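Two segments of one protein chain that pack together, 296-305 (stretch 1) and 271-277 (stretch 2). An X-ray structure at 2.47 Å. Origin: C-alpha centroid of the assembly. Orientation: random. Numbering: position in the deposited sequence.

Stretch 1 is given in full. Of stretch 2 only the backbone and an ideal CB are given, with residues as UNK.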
# COMPACT_ATOMS: atom_id res chain seq x y z
N THR A 296 -37.63 2.09 -18.75
CA THR A 296 -37.03 3.21 -19.46
C THR A 296 -35.82 3.67 -18.66
O THR A 296 -35.68 3.33 -17.48
CB THR A 296 -38.01 4.38 -19.61
OG1 THR A 296 -38.45 4.81 -18.31
CG2 THR A 296 -39.22 3.97 -20.44
N LEU A 297 -34.94 4.43 -19.30
CA LEU A 297 -33.76 4.95 -18.62
C LEU A 297 -34.17 5.68 -17.34
O LEU A 297 -33.51 5.56 -16.31
CB LEU A 297 -33.00 5.91 -19.54
CG LEU A 297 -31.71 6.50 -18.96
CD1 LEU A 297 -30.78 5.39 -18.49
CD2 LEU A 297 -31.02 7.37 -19.99
N GLU A 298 -35.27 6.42 -17.42
CA GLU A 298 -35.75 7.21 -16.29
C GLU A 298 -36.17 6.31 -15.13
O GLU A 298 -35.84 6.56 -13.98
CB GLU A 298 -36.92 8.11 -16.71
CG GLU A 298 -36.54 9.23 -17.67
CD GLU A 298 -36.29 8.74 -19.09
OE1 GLU A 298 -36.57 7.56 -19.38
OE2 GLU A 298 -35.82 9.55 -19.92
N LYS A 299 -36.92 5.26 -15.45
CA LYS A 299 -37.40 4.32 -14.44
C LYS A 299 -36.23 3.59 -13.79
O LYS A 299 -36.22 3.35 -12.59
CB LYS A 299 -38.37 3.32 -15.06
CG LYS A 299 -38.96 2.33 -14.07
CD LYS A 299 -39.95 1.38 -14.75
CE LYS A 299 -40.49 0.35 -13.77
NZ LYS A 299 -41.44 -0.60 -14.41
N ALA A 300 -35.25 3.22 -14.61
CA ALA A 300 -34.08 2.51 -14.11
C ALA A 300 -33.34 3.33 -13.06
O ALA A 300 -32.88 2.80 -12.06
CB ALA A 300 -33.14 2.17 -15.27
N MET A 301 -33.24 4.64 -13.29
CA MET A 301 -32.54 5.52 -12.36
C MET A 301 -33.31 5.66 -11.05
O MET A 301 -32.72 5.63 -9.97
CB MET A 301 -32.30 6.90 -12.99
CG MET A 301 -31.14 6.92 -13.97
SD MET A 301 -30.62 8.59 -14.41
CE MET A 301 -32.03 9.14 -15.37
N LYS A 302 -34.63 5.83 -11.14
CA LYS A 302 -35.47 5.92 -9.95
C LYS A 302 -35.26 4.71 -9.04
O LYS A 302 -35.30 4.85 -7.82
CB LYS A 302 -36.95 6.02 -10.33
CG LYS A 302 -37.48 7.44 -10.44
CD LYS A 302 -37.09 8.09 -11.75
CE LYS A 302 -37.69 9.48 -11.87
NZ LYS A 302 -37.48 10.07 -13.23
N GLU A 303 -35.05 3.54 -9.64
CA GLU A 303 -34.94 2.31 -8.87
C GLU A 303 -33.50 1.97 -8.50
O GLU A 303 -33.24 0.92 -7.91
CB GLU A 303 -35.57 1.15 -9.64
CG GLU A 303 -37.06 1.33 -9.91
CD GLU A 303 -37.73 0.04 -10.36
OE1 GLU A 303 -37.05 -1.01 -10.39
OE2 GLU A 303 -38.94 0.08 -10.67
N GLY A 304 -32.57 2.84 -8.84
CA GLY A 304 -31.18 2.66 -8.47
C GLY A 304 -30.49 1.54 -9.22
O GLY A 304 -29.70 0.79 -8.65
N LEU A 305 -30.79 1.42 -10.52
CA LEU A 305 -30.19 0.39 -11.35
C LEU A 305 -29.14 0.98 -12.29
O LEU A 305 -28.52 0.27 -13.07
CB LEU A 305 -31.27 -0.31 -12.18
CG LEU A 305 -32.44 -0.91 -11.40
CD1 LEU A 305 -33.46 -1.50 -12.35
CD2 LEU A 305 -31.95 -1.96 -10.42
N UNK A 271 -20.23 4.66 -9.23
CA UNK A 271 -21.19 5.04 -8.20
C UNK A 271 -22.60 5.14 -8.76
O UNK A 271 -22.79 5.35 -9.95
CB UNK A 271 -20.79 6.37 -7.56
N UNK A 272 -23.59 4.98 -7.88
CA UNK A 272 -24.98 5.08 -8.29
C UNK A 272 -25.27 6.45 -8.89
O UNK A 272 -24.74 7.47 -8.43
CB UNK A 272 -25.91 4.81 -7.10
N UNK A 273 -26.10 6.48 -9.92
CA UNK A 273 -26.45 7.71 -10.61
C UNK A 273 -27.96 7.90 -10.61
O UNK A 273 -28.69 7.18 -11.30
CB UNK A 273 -25.91 7.70 -12.04
N UNK A 274 -28.43 8.87 -9.84
CA UNK A 274 -29.86 9.15 -9.73
C UNK A 274 -30.31 10.18 -10.77
O UNK A 274 -31.50 10.32 -11.04
CB UNK A 274 -30.19 9.65 -8.32
N UNK A 275 -29.34 10.89 -11.34
CA UNK A 275 -29.63 11.84 -12.41
C UNK A 275 -28.39 12.08 -13.26
O UNK A 275 -27.31 12.36 -12.72
CB UNK A 275 -30.14 13.16 -11.83
N UNK A 276 -28.54 11.99 -14.57
CA UNK A 276 -27.44 12.20 -15.50
C UNK A 276 -26.86 13.60 -15.38
O UNK A 276 -27.60 14.56 -15.19
CB UNK A 276 -27.91 11.95 -16.94
N UNK A 277 -25.53 13.72 -15.49
CA UNK A 277 -24.93 15.05 -15.64
C UNK A 277 -25.47 15.73 -16.89
O UNK A 277 -25.71 15.05 -17.89
CB UNK A 277 -23.40 14.95 -15.70

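Stretch 1 is a short helix, 297-302, that ends in a Schellman turn at Gly304. Stretch 2 begins as a strand at 271-272 and continues past the helix as loop, and Met301 makes the broadest contact with it.

Position 271 is extended, with phi/psi of -157/156. Its ideal CB has nothing of stretch 1 within 5.5 Å. Stretch 1 sets no demand here, and many side chains would suit. The residue is Arg271, whose NH2 is hydrogen-bonded elsewhere in the structure.

Position 272 is also extended, and its CA-to-CB bond points sideways. No atom of stretch 1 lies within 5.5 Å of the ideal CB, so a short side chain would fall short. A long one could reach the C-terminal end of the helix. Carbonyl oxygens of the last turn lie there, and Gly304 has no side chain to fill the space. Lysine, arginine, glutamine or methionine would all be reasonable. The residue is Arg272, with chi1 to chi3 all t. Its guanidinium lies against the turn, with Gly304 CA over one face, 3.5 Å from Arg272 NE. A CB on Gly304 would come 2.8 Å from Arg272 CZ, a clash. The positive phi of Gly304, 71°, by itself also favours glycine. Arg272 NH2 is 4.1 Å from Met301 O and 3.9 Å from Lys302 O, too far for hydrogen bonds.

Position 273 points its CB sideways, 5.3 Å from Met301 SD. A small or medium apolar side chain would suit. The residue is Cys273, with chi1 t. The closer contact is made by its backbone: Cys273 O is 3.6 Å from Met301 CG. Water 1 O lies 2.7 Å from Cys273 O and 2.9 Å from Met301 O, within hydrogen-bonding reach of both stretches.

The CA of position 274 is 5.2 Å from Met301 CA, the closest CA pair. Its CB points away, 5.0 Å from Met301 O. Polar or small residues would suit. An acidic one could also pair with a basic chain at 272. The residue is Asp274, and though the bond points away, the end of the side chain comes nearer the helix. Asp274 OD1 accepts from Arg272 NE at 2.6 Å in a salt bridge, and weakly from Arg272 NH2 at 3.0 Å. This links the two side chains beside the end of the helix. Asp274 OD1 is 3.7 Å from Met301 O, with no hydrogen bond between them.

Position 275 points away, so a wide range of side chains is possible. The residue is Lys275, fully extended. Its backbone makes the contact, with Lys275 CA 3.9 Å from Met301 SD.

Position 276 points sideways, its CB 5.0 Å from Met301 SD. Leu297 lies nearby. Leucine, isoleucine or methionine would suit this apolar patch. The residue is Leu276. Leu276 CG is 4.2 Å from Met301 SD, and Leu276 CD1 is 4.0 Å from Leu297 CD2.

Position 277 is out of reach. Its phi of -60° allows proline, and the residue is Pro277.

Stretch 2 271-277: RRCDKLP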
# COMPACT_ATOMS: atom_id res chain seq x y z
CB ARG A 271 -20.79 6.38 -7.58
CG ARG A 271 -20.93 7.57 -8.51
CD ARG A 271 -20.47 8.84 -7.83
NE ARG A 271 -21.19 9.05 -6.57
CZ ARG A 271 -20.70 9.71 -5.52
NH1 ARG A 271 -19.48 10.24 -5.56
NH2 ARG A 271 -21.44 9.84 -4.43
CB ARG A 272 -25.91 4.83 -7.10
CG ARG A 272 -27.38 5.09 -7.40
CD ARG A 272 -28.28 4.76 -6.22
NE ARG A 272 -29.66 5.14 -6.48
CZ ARG A 272 -30.69 4.84 -5.69
NH1 ARG A 272 -30.50 4.15 -4.57
NH2 ARG A 272 -31.91 5.23 -6.02
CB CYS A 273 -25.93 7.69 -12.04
SG CYS A 273 -26.28 9.18 -12.99
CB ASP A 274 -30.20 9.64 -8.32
CG ASP A 274 -30.06 8.55 -7.28
OD1 ASP A 274 -30.50 7.41 -7.55
OD2 ASP A 274 -29.51 8.83 -6.19
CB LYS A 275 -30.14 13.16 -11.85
CG LYS A 275 -30.57 14.14 -12.93
CD LYS A 275 -30.75 15.55 -12.39
CE LYS A 275 -31.19 16.50 -13.49
NZ LYS A 275 -31.14 17.92 -13.06
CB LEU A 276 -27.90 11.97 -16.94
CG LEU A 276 -28.31 10.55 -17.31
CD1 LEU A 276 -28.92 10.55 -18.70
CD2 LEU A 276 -27.11 9.62 -17.24
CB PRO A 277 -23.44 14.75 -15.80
CG PRO A 277 -23.24 13.41 -15.17
CD PRO A 277 -24.52 12.66 -15.41
O HOH W 1 -29.89 4.93 -10.34
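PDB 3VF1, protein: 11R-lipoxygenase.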